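Local coordinates for Slr1438 protein (Synechocystis sp., PDB 3K25) that is of unknown function but probably binds carbohydrate and may act as a sugar isomerase of the aldose 1-epimerase type, at residues I64-P69 with F159-H164; C71-Q76 with L88-F93; F163-F168 with L253-G258. All coordinates share one frame; numbering follows the deposited sequence.

Contact 1 (I64-P69 with F159-H164); sequences IPILFP and FSLGFH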
loop_
_atom_site.group_PDB
_atom_site.type_symbol
_atom_site.label_atom_id
_atom_site.label_comp_id
_atom_site.label_asym_id
_atom_site.label_seq_id
_atom_site.Cartn_x
_atom_site.Cartn_y
_atom_site.Cartn_z
ATOM N N ILE A 64 4.031 -3.112 -3.079
ATOM C CA ILE A 64 3.186 -2.503 -2.070
ATOM C C ILE A 64 3.255 -0.976 -2.077
ATOM O O ILE A 64 3.947 -0.358 -1.259
ATOM C CB ILE A 64 3.559 -3.036 -0.681
ATOM C CG1 ILE A 64 3.630 -4.564 -0.726
ATOM C CG2 ILE A 64 2.502 -2.621 0.334
ATOM C CD1 ILE A 64 4.130 -5.188 0.546
ATOM N N PRO A 65 2.551 -0.342 -3.026
ATOM C CA PRO A 65 2.559 1.123 -3.095
ATOM C C PRO A 65 1.937 1.780 -1.848
ATOM O O PRO A 65 1.027 1.234 -1.207
ATOM C CB PRO A 65 1.769 1.407 -4.372
ATOM C CG PRO A 65 2.125 0.209 -5.250
ATOM C CD PRO A 65 1.980 -0.924 -4.256
ATOM N N ILE A 66 2.459 2.954 -1.513
ATOM C CA ILE A 66 2.016 3.721 -0.357
ATOM C C ILE A 66 1.127 4.868 -0.810
ATOM O O ILE A 66 1.483 5.606 -1.734
ATOM C CB ILE A 66 3.241 4.282 0.387
ATOM C CG1 ILE A 66 4.109 3.115 0.859
ATOM C CG2 ILE A 66 2.811 5.172 1.547
ATOM C CD1 ILE A 66 5.443 3.539 1.410
ATOM N N LEU A 67 -0.023 5.022 -0.152
ATOM C CA LEU A 67 -0.974 6.087 -0.490
ATOM C C LEU A 67 -0.990 7.177 0.593
ATOM O O LEU A 67 -1.461 6.942 1.722
ATOM C CB LEU A 67 -2.382 5.493 -0.665
ATOM C CG LEU A 67 -2.465 4.104 -1.333
ATOM C CD1 LEU A 67 -3.917 3.662 -1.378
ATOM C CD2 LEU A 67 -1.866 4.131 -2.732
ATOM N N PHE A 68 -0.490 8.367 0.246
ATOM C CA PHE A 68 -0.425 9.495 1.188
ATOM C C PHE A 68 -0.198 10.821 0.444
ATOM O O PHE A 68 0.600 10.884 -0.488
ATOM C CB PHE A 68 0.728 9.260 2.173
ATOM C CG PHE A 68 1.001 10.420 3.090
ATOM C CD1 PHE A 68 0.359 10.522 4.325
ATOM C CD2 PHE A 68 1.922 11.403 2.733
ATOM C CE1 PHE A 68 0.641 11.578 5.184
ATOM C CE2 PHE A 68 2.200 12.458 3.584
ATOM C CZ PHE A 68 1.561 12.546 4.814
ATOM N N PRO A 69 -0.857 11.910 0.866
ATOM C CA PRO A 69 -1.804 12.085 1.968
ATOM C C PRO A 69 -3.269 11.749 1.660
ATOM O O PRO A 69 -4.157 12.189 2.376
ATOM C CB PRO A 69 -1.614 13.547 2.340
ATOM C CG PRO A 69 -1.418 14.185 0.984
ATOM C CD PRO A 69 -0.471 13.220 0.297
ATOM N N PHE A 159 -5.123 13.972 6.986
ATOM C CA PHE A 159 -4.457 13.069 6.057
ATOM C C PHE A 159 -5.107 11.696 5.966
ATOM O O PHE A 159 -5.964 11.325 6.763
ATOM C CB PHE A 159 -2.986 12.873 6.448
ATOM C CG PHE A 159 -2.788 11.854 7.528
ATOM C CD1 PHE A 159 -2.966 12.197 8.872
ATOM C CD2 PHE A 159 -2.498 10.521 7.201
ATOM C CE1 PHE A 159 -2.860 11.226 9.881
ATOM C CE2 PHE A 159 -2.394 9.538 8.198
ATOM C CZ PHE A 159 -2.575 9.890 9.543
ATOM N N SER A 160 -4.670 10.958 4.960
ATOM C CA SER A 160 -5.105 9.598 4.722
ATOM C C SER A 160 -3.843 8.827 4.382
ATOM O O SER A 160 -2.933 9.357 3.737
ATOM C CB SER A 160 -6.097 9.523 3.561
ATOM O OG SER A 160 -7.427 9.448 4.042
ATOM N N LEU A 161 -3.782 7.583 4.844
ATOM C CA LEU A 161 -2.639 6.731 4.580
ATOM C C LEU A 161 -3.132 5.351 4.167
ATOM O O LEU A 161 -4.050 4.803 4.778
ATOM C CB LEU A 161 -1.747 6.622 5.828
ATOM C CG LEU A 161 -0.560 5.658 5.674
ATOM C CD1 LEU A 161 0.223 5.999 4.397
ATOM C CD2 LEU A 161 0.333 5.725 6.894
ATOM N N GLY A 162 -2.527 4.794 3.125
ATOM C CA GLY A 162 -2.939 3.477 2.681
ATOM C C GLY A 162 -1.831 2.637 2.078
ATOM O O GLY A 162 -0.819 3.151 1.590
ATOM N N PHE A 163 -2.015 1.326 2.122
ATOM C CA PHE A 163 -1.043 0.402 1.555
ATOM C C PHE A 163 -1.812 -0.349 0.490
ATOM O O PHE A 163 -2.941 -0.795 0.718
ATOM C CB PHE A 163 -0.479 -0.521 2.639
ATOM C CG PHE A 163 0.447 0.190 3.604
ATOM C CD1 PHE A 163 1.814 0.261 3.354
ATOM C CD2 PHE A 163 -0.058 0.838 4.729
ATOM C CE1 PHE A 163 2.669 0.969 4.212
ATOM C CE2 PHE A 163 0.780 1.548 5.593
ATOM C CZ PHE A 163 2.147 1.614 5.332
ATOM N N HIS A 164 -1.190 -0.474 -0.676
ATOM C CA HIS A 164 -1.812 -1.080 -1.839
ATOM C C HIS A 164 -1.121 -2.381 -2.276
ATOM O O HIS A 164 -0.722 -2.524 -3.436
ATOM C CB HIS A 164 -1.762 -0.014 -2.944
ATOM C CG HIS A 164 -2.540 -0.347 -4.172
ATOM N ND1 HIS A 164 -3.276 0.600 -4.852
ATOM C CD2 HIS A 164 -2.637 -1.489 -4.894
ATOM C CE1 HIS A 164 -3.789 0.056 -5.942
ATOM N NE2 HIS A 164 -3.417 -1.211 -5.991
#

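Contact 2 (C71-Q76 with L88-F93); sequences CGNLPQ and LKQHGF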
loop_
_atom_site.group_PDB
_atom_site.type_symbol
_atom_site.label_atom_id
_atom_site.label_comp_id
_atom_site.label_asym_id
_atom_site.label_seq_id
_atom_site.Cartn_x
_atom_site.Cartn_y
_atom_site.Cartn_z
ATOM N N CYS A 71 -6.049 8.557 -0.320
ATOM C CA CYS A 71 -6.222 7.272 -0.968
ATOM C C CYS A 71 -7.287 7.529 -2.041
ATOM O O CYS A 71 -8.338 8.120 -1.767
ATOM C CB CYS A 71 -6.682 6.221 0.046
ATOM S SG CYS A 71 -5.537 5.972 1.445
ATOM N N GLY A 72 -7.002 7.105 -3.267
ATOM C CA GLY A 72 -7.940 7.331 -4.349
ATOM C C GLY A 72 -7.741 8.737 -4.892
ATOM O O GLY A 72 -6.691 9.361 -4.681
ATOM N N ASN A 73 -8.746 9.266 -5.577
ATOM C CA ASN A 73 -8.603 10.601 -6.138
ATOM C C ASN A 73 -9.584 11.567 -5.496
ATOM O O ASN A 73 -10.393 11.181 -4.654
ATOM C CB ASN A 73 -8.849 10.544 -7.638
ATOM C CG ASN A 73 -10.212 9.998 -7.955
ATOM O OD1 ASN A 73 -11.214 10.657 -7.708
ATOM N ND2 ASN A 73 -10.264 8.771 -8.470
ATOM N N LEU A 74 -9.492 12.831 -5.896
ATOM C CA LEU A 74 -10.381 13.860 -5.385
ATOM C C LEU A 74 -11.155 14.463 -6.553
ATOM O O LEU A 74 -10.662 14.510 -7.679
ATOM C CB LEU A 74 -9.587 14.970 -4.677
ATOM C CG LEU A 74 -8.673 14.596 -3.497
ATOM C CD1 LEU A 74 -7.964 15.853 -2.974
ATOM C CD2 LEU A 74 -9.487 13.943 -2.393
ATOM N N PRO A 75 -12.392 14.914 -6.297
ATOM C CA PRO A 75 -13.186 15.514 -7.370
ATOM C C PRO A 75 -12.423 16.735 -7.871
ATOM O O PRO A 75 -12.011 17.587 -7.079
ATOM C CB PRO A 75 -14.483 15.907 -6.664
ATOM C CG PRO A 75 -14.576 14.927 -5.538
ATOM C CD PRO A 75 -13.156 14.868 -5.040
ATOM N N GLN A 76 -12.227 16.818 -9.179
ATOM C CA GLN A 76 -11.506 17.943 -9.768
ATOM C C GLN A 76 -10.037 17.855 -9.360
ATOM O O GLN A 76 -9.256 18.775 -9.621
ATOM C CB GLN A 76 -12.060 19.295 -9.271
ATOM C CG GLN A 76 -13.575 19.419 -9.120
ATOM C CD GLN A 76 -14.320 19.201 -10.416
ATOM O OE1 GLN A 76 -14.575 18.066 -10.815
ATOM N NE2 GLN A 76 -14.667 20.293 -11.088
ATOM N N LEU A 88 -4.084 17.645 -5.909
ATOM C CA LEU A 88 -3.436 16.395 -5.537
ATOM C C LEU A 88 -3.850 15.264 -6.457
ATOM O O LEU A 88 -5.046 15.008 -6.642
ATOM C CB LEU A 88 -3.812 15.996 -4.120
ATOM C CG LEU A 88 -3.039 16.609 -2.974
ATOM C CD1 LEU A 88 -3.781 16.311 -1.686
ATOM C CD2 LEU A 88 -1.647 16.044 -2.952
ATOM N N LYS A 89 -2.861 14.574 -7.018
ATOM C CA LYS A 89 -3.129 13.449 -7.905
ATOM C C LYS A 89 -3.607 12.246 -7.102
ATOM O O LYS A 89 -3.458 12.192 -5.882
ATOM C CB LYS A 89 -1.869 13.074 -8.690
ATOM C CG LYS A 89 -1.396 14.155 -9.648
ATOM C CD LYS A 89 -0.213 13.684 -10.480
ATOM C CE LYS A 89 0.148 14.686 -11.573
ATOM N NZ LYS A 89 1.137 14.109 -12.530
ATOM N N GLN A 90 -4.182 11.279 -7.798
ATOM C CA GLN A 90 -4.690 10.072 -7.164
ATOM C C GLN A 90 -3.631 9.327 -6.337
ATOM O O GLN A 90 -2.591 8.938 -6.867
ATOM C CB GLN A 90 -5.254 9.140 -8.230
ATOM C CG GLN A 90 -5.872 7.878 -7.670
ATOM C CD GLN A 90 -6.520 7.023 -8.748
ATOM O OE1 GLN A 90 -5.837 6.527 -9.648
ATOM N NE2 GLN A 90 -7.845 6.853 -8.666
ATOM N N HIS A 91 -3.911 9.139 -5.046
ATOM C CA HIS A 91 -3.016 8.436 -4.128
ATOM C C HIS A 91 -1.868 9.273 -3.606
ATOM O O HIS A 91 -0.914 8.746 -3.025
ATOM C CB HIS A 91 -2.466 7.177 -4.791
ATOM C CG HIS A 91 -3.515 6.154 -5.064
ATOM N ND1 HIS A 91 -3.507 5.356 -6.188
ATOM C CD2 HIS A 91 -4.615 5.804 -4.357
ATOM C CE1 HIS A 91 -4.560 4.557 -6.162
ATOM N NE2 HIS A 91 -5.249 4.811 -5.061
ATOM N N GLY A 92 -1.951 10.579 -3.826
ATOM C CA GLY A 92 -0.915 11.466 -3.327
ATOM C C GLY A 92 0.408 11.493 -4.069
ATOM O O GLY A 92 0.466 11.337 -5.292
ATOM N N PHE A 93 1.484 11.680 -3.316
ATOM C CA PHE A 93 2.816 11.764 -3.904
ATOM C C PHE A 93 3.859 10.869 -3.245
ATOM O O PHE A 93 4.969 10.737 -3.752
ATOM C CB PHE A 93 3.295 13.217 -3.844
ATOM C CG PHE A 93 3.006 13.890 -2.532
ATOM C CD1 PHE A 93 3.660 13.483 -1.363
ATOM C CD2 PHE A 93 2.076 14.935 -2.463
ATOM C CE1 PHE A 93 3.399 14.108 -0.140
ATOM C CE2 PHE A 93 1.801 15.576 -1.241
ATOM C CZ PHE A 93 2.466 15.160 -0.076
#

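Contact 3 (F163-F168 with L253-G258); sequences FHPYFF and LEPWSG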
loop_
_atom_site.group_PDB
_atom_site.type_symbol
_atom_site.label_atom_id
_atom_site.label_comp_id
_atom_site.label_asym_id
_atom_site.label_seq_id
_atom_site.Cartn_x
_atom_site.Cartn_y
_atom_site.Cartn_z
ATOM N N PHE A 163 -2.015 1.326 2.122
ATOM C CA PHE A 163 -1.043 0.402 1.555
ATOM C C PHE A 163 -1.812 -0.349 0.490
ATOM O O PHE A 163 -2.941 -0.795 0.718
ATOM C CB PHE A 163 -0.479 -0.521 2.639
ATOM C CG PHE A 163 0.447 0.190 3.604
ATOM C CD1 PHE A 163 1.814 0.261 3.354
ATOM C CD2 PHE A 163 -0.058 0.838 4.729
ATOM C CE1 PHE A 163 2.669 0.969 4.212
ATOM C CE2 PHE A 163 0.780 1.548 5.593
ATOM C CZ PHE A 163 2.147 1.614 5.332
ATOM N N HIS A 164 -1.190 -0.474 -0.676
ATOM C CA HIS A 164 -1.812 -1.080 -1.839
ATOM C C HIS A 164 -1.121 -2.381 -2.276
ATOM O O HIS A 164 -0.722 -2.524 -3.436
ATOM C CB HIS A 164 -1.762 -0.014 -2.944
ATOM C CG HIS A 164 -2.540 -0.347 -4.172
ATOM N ND1 HIS A 164 -3.276 0.600 -4.852
ATOM C CD2 HIS A 164 -2.637 -1.489 -4.894
ATOM C CE1 HIS A 164 -3.789 0.056 -5.942
ATOM N NE2 HIS A 164 -3.417 -1.211 -5.991
ATOM N N PRO A 165 -0.998 -3.357 -1.367
ATOM C CA PRO A 165 -0.337 -4.616 -1.738
ATOM C C PRO A 165 -0.973 -5.390 -2.893
ATOM O O PRO A 165 -2.195 -5.555 -2.959
ATOM C CB PRO A 165 -0.364 -5.419 -0.438
ATOM C CG PRO A 165 -1.677 -5.003 0.164
ATOM C CD PRO A 165 -1.658 -3.480 -0.052
ATOM N N TYR A 166 -0.120 -5.863 -3.797
ATOM C CA TYR A 166 -0.537 -6.670 -4.941
ATOM C C TYR A 166 -0.140 -8.115 -4.641
ATOM O O TYR A 166 1.002 -8.505 -4.897
ATOM C CB TYR A 166 0.197 -6.237 -6.203
ATOM C CG TYR A 166 -0.221 -4.907 -6.765
ATOM C CD1 TYR A 166 -1.031 -4.839 -7.893
ATOM C CD2 TYR A 166 0.239 -3.719 -6.205
ATOM C CE1 TYR A 166 -1.365 -3.627 -8.460
ATOM C CE2 TYR A 166 -0.088 -2.493 -6.761
ATOM C CZ TYR A 166 -0.889 -2.451 -7.895
ATOM O OH TYR A 166 -1.189 -1.242 -8.486
ATOM N N PHE A 167 -1.060 -8.907 -4.096
ATOM C CA PHE A 167 -0.749 -10.296 -3.786
ATOM C C PHE A 167 -0.857 -11.185 -5.015
ATOM O O PHE A 167 -1.795 -11.045 -5.815
ATOM C CB PHE A 167 -1.667 -10.790 -2.691
ATOM C CG PHE A 167 -1.527 -10.021 -1.419
ATOM C CD1 PHE A 167 -0.336 -10.062 -0.703
ATOM C CD2 PHE A 167 -2.582 -9.246 -0.934
ATOM C CE1 PHE A 167 -0.190 -9.355 0.473
ATOM C CE2 PHE A 167 -2.450 -8.532 0.243
ATOM C CZ PHE A 167 -1.249 -8.584 0.957
ATOM N N PHE A 168 0.119 -12.086 -5.170
ATOM C CA PHE A 168 0.151 -12.992 -6.320
ATOM C C PHE A 168 -1.092 -13.848 -6.290
ATOM O O PHE A 168 -1.474 -14.359 -5.243
ATOM C CB PHE A 168 1.398 -13.884 -6.284
ATOM C CG PHE A 168 1.581 -14.731 -7.530
ATOM C CD1 PHE A 168 1.706 -14.133 -8.785
ATOM C CD2 PHE A 168 1.631 -16.122 -7.446
ATOM C CE1 PHE A 168 1.880 -14.908 -9.940
ATOM C CE2 PHE A 168 1.805 -16.901 -8.595
ATOM C CZ PHE A 168 1.929 -16.290 -9.843
ATOM N N LEU A 253 -5.730 -6.594 -1.473
ATOM C CA LEU A 253 -6.560 -6.564 -0.277
ATOM C C LEU A 253 -5.871 -5.424 0.460
ATOM O O LEU A 253 -4.917 -5.643 1.201
ATOM C CB LEU A 253 -6.425 -7.876 0.493
ATOM C CG LEU A 253 -7.490 -8.116 1.560
ATOM C CD1 LEU A 253 -8.854 -7.961 0.929
ATOM C CD2 LEU A 253 -7.339 -9.507 2.158
ATOM N N GLU A 254 -6.358 -4.208 0.242
ATOM C CA GLU A 254 -5.723 -3.019 0.790
ATOM C C GLU A 254 -6.327 -2.268 1.983
ATOM O O GLU A 254 -7.506 -1.898 1.985
ATOM C CB GLU A 254 -5.516 -2.012 -0.353
ATOM C CG GLU A 254 -5.677 -2.603 -1.743
ATOM C CD GLU A 254 -5.879 -1.544 -2.809
ATOM O OE1 GLU A 254 -6.156 -1.904 -3.981
ATOM O OE2 GLU A 254 -5.759 -0.348 -2.478
ATOM N N PRO A 255 -5.502 -2.018 3.011
ATOM C CA PRO A 255 -5.934 -1.297 4.209
ATOM C C PRO A 255 -5.770 0.217 3.997
ATOM O O PRO A 255 -4.675 0.688 3.702
ATOM C CB PRO A 255 -5.002 -1.846 5.287
ATOM C CG PRO A 255 -3.737 -2.077 4.531
ATOM C CD PRO A 255 -4.220 -2.706 3.247
ATOM N N TRP A 256 -6.866 0.960 4.138
ATOM C CA TRP A 256 -6.883 2.422 3.972
ATOM C C TRP A 256 -7.359 3.064 5.260
ATOM O O TRP A 256 -8.291 2.560 5.896
ATOM C CB TRP A 256 -7.861 2.833 2.871
ATOM C CG TRP A 256 -7.431 2.531 1.478
ATOM C CD1 TRP A 256 -6.433 1.679 1.079
ATOM C CD2 TRP A 256 -8.023 3.044 0.281
ATOM N NE1 TRP A 256 -6.373 1.634 -0.292
ATOM C CE2 TRP A 256 -7.338 2.462 -0.806
ATOM C CE3 TRP A 256 -9.068 3.940 0.022
ATOM C CZ2 TRP A 256 -7.664 2.746 -2.132
ATOM C CZ3 TRP A 256 -9.392 4.222 -1.298
ATOM C CH2 TRP A 256 -8.692 3.626 -2.356
ATOM N N SER A 257 -6.755 4.180 5.648
ATOM C CA SER A 257 -7.187 4.825 6.884
ATOM C C SER A 257 -8.561 5.446 6.639
ATOM O O SER A 257 -9.376 5.612 7.561
ATOM C CB SER A 257 -6.171 5.891 7.339
ATOM O OG SER A 257 -6.041 6.939 6.394
ATOM N N GLY A 258 -8.811 5.761 5.373
ATOM C CA GLY A 258 -10.077 6.353 4.980
ATOM C C GLY A 258 -10.366 6.099 3.514
ATOM O O GLY A 258 -9.460 5.730 2.759
#

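Contact 1 (I64-P69 with F159-H164)
Ile66 faces Phe163 and Leu67 faces Gly162 across an antiparallel strand pair in the beta-sandwich fold of the galactose mutarotase-like aldose 1-epimerases, strand 66-67 lying along strand 157-168. The segment directions, 164° apart, support this assignment. Four backbone bonds hold the two segments. At the hydrogen-bonded pair, Leu67 N reaches Gly162 O at 2.7 Å, and Gly162 N returns to Leu67 O at 2.8 Å. Beyond it His164 N donates to Pro65 O, also at 2.8 Å. After the cis peptide before Pro69, Ser160 N meets Pro69 O at 2.9 Å, from above the carbonyl plane.

Apolar contacts gather on the Ile66 and Phe163 face. There Ile66 CG2 lies beside Leu161 CD1 (3.9 Å), and Phe159 CD2 comes to the edge of the Phe68 ring, 3.9 Å from CE1.

Leu67 points to the other face, where Gly162 has no side chain to oppose it, and it also meets His91 and Trp256. An alanine here would probably leave a gap between Gly162, His91 and Trp256. Leu67 CG, anti to the carbonyl carbon, rests 3.5 Å from Gly162 O, and CD2 sits at the edge of the His164 imidazole, 4.2 Å from His164 CB.

Contact 2 (C71-Q76 with L88-F93)
His91 N donates to Gly72 O at 2.8 Å, tying residues 71-74 to a type II beta turn that runs from Lys89 to Gly92 and is closed by Gly92 N to Lys89 O at 3.0 Å. The two chains run 146° apart, and this backbone bond has its donor tilted from the carbonyl plane. Gly72 has a positive phi of 83°, at which a CB would press on the carbonyl oxygen of Cys71.

Gln90 CG, anti to the backbone N, lies 3.4 Å from Gly72 O and also over the centre of the His91 ring, 3.7 Å above its plane. Gln90 CB meets Asn73 CB at 3.9 Å, and the two side-chain amides cross with their planes 34° apart. The CD2 and NE2 side of the imidazole lies obliquely against the Cys71-Gly72 peptide. Further along, Leu74 CD1 reaches Leu88 CB at 4.3 Å, and both leucines also rest on Phe79.

The contact joins the chain just before strand 78-81 to that just after strand 84-87. His91 and Gly92 end the type II turn, with Phe93 following; this His-Gly-Phe sequence is like that of hexose-6-phosphate 1-epimerases, where the histidine lines the sugar pocket, so His91 probably lies in a similar pocket.

Contact 3 (F163-F168 with L253-G258)
Glu254 lays its carboxylate over one face of the His164 imidazole, with OE1 3.5 Å above the ring plane and over its centre. The ring and carboxylate planes are only 26° apart, so the two flat groups are stacked. Both side chains run alongside each other in the same direction, the imidazole brought there by a CG anti to the backbone N (chi1 -171°).

Around this pair the backbones are joined by Phe163 N to Pro255 O at 3.2 Å, a straight bond of 165° arriving nearly along the C=O axis. Prolines pack next to it: Pro255 CG meets Phe163 CB at 4.1 Å, and the CD atoms of Pro165 and Pro255 are 4.2 Å apart. Farther along the strands Phe167 CE2 touches Leu253 CB at 4.0 Å, while both of these side chains also reach Val231.

In the second shell Trp256 NE1 donates to Glu254 OE2 at 3.0 Å, on its anti side, which would limit rotation of the Glu254 carboxylate. Tyr166 stacks with the His164 ring, and Trp243 meets that ring nearly at right angles as well as touching Glu254.

His164 begins a His-x-Tyr-Phe sequence, as at the catalytic histidine of galactose mutarotases, so this pair probably belongs to a similar site. Because Glu254 sits over the face and forms no hydrogen bond with NE2, the imidazole nitrogens point elsewhere, consistent with each group meeting a substrate separately.

In the fold
From the N terminus, segment 64-69 comes first and is joined to 159-164 only after 89 intervening residues. Contact 2 is nested inside that loop: 71-76 follows almost at once, and 88-93 returns to it after the strands 78-81 and 84-87. The two touch, since Phe68 O probably accepts a hydrogen bond from Phe93 N. Contact 3 opens on Phe163 and His164, where contact 1 ends, and closes a second long loop at 253-258. Strand 157-168 thus lies between 66-67 and 250-256 in one sheet. Trp256 of contact 3 also packs on Cys71 of contact 2, so it reaches both other contacts.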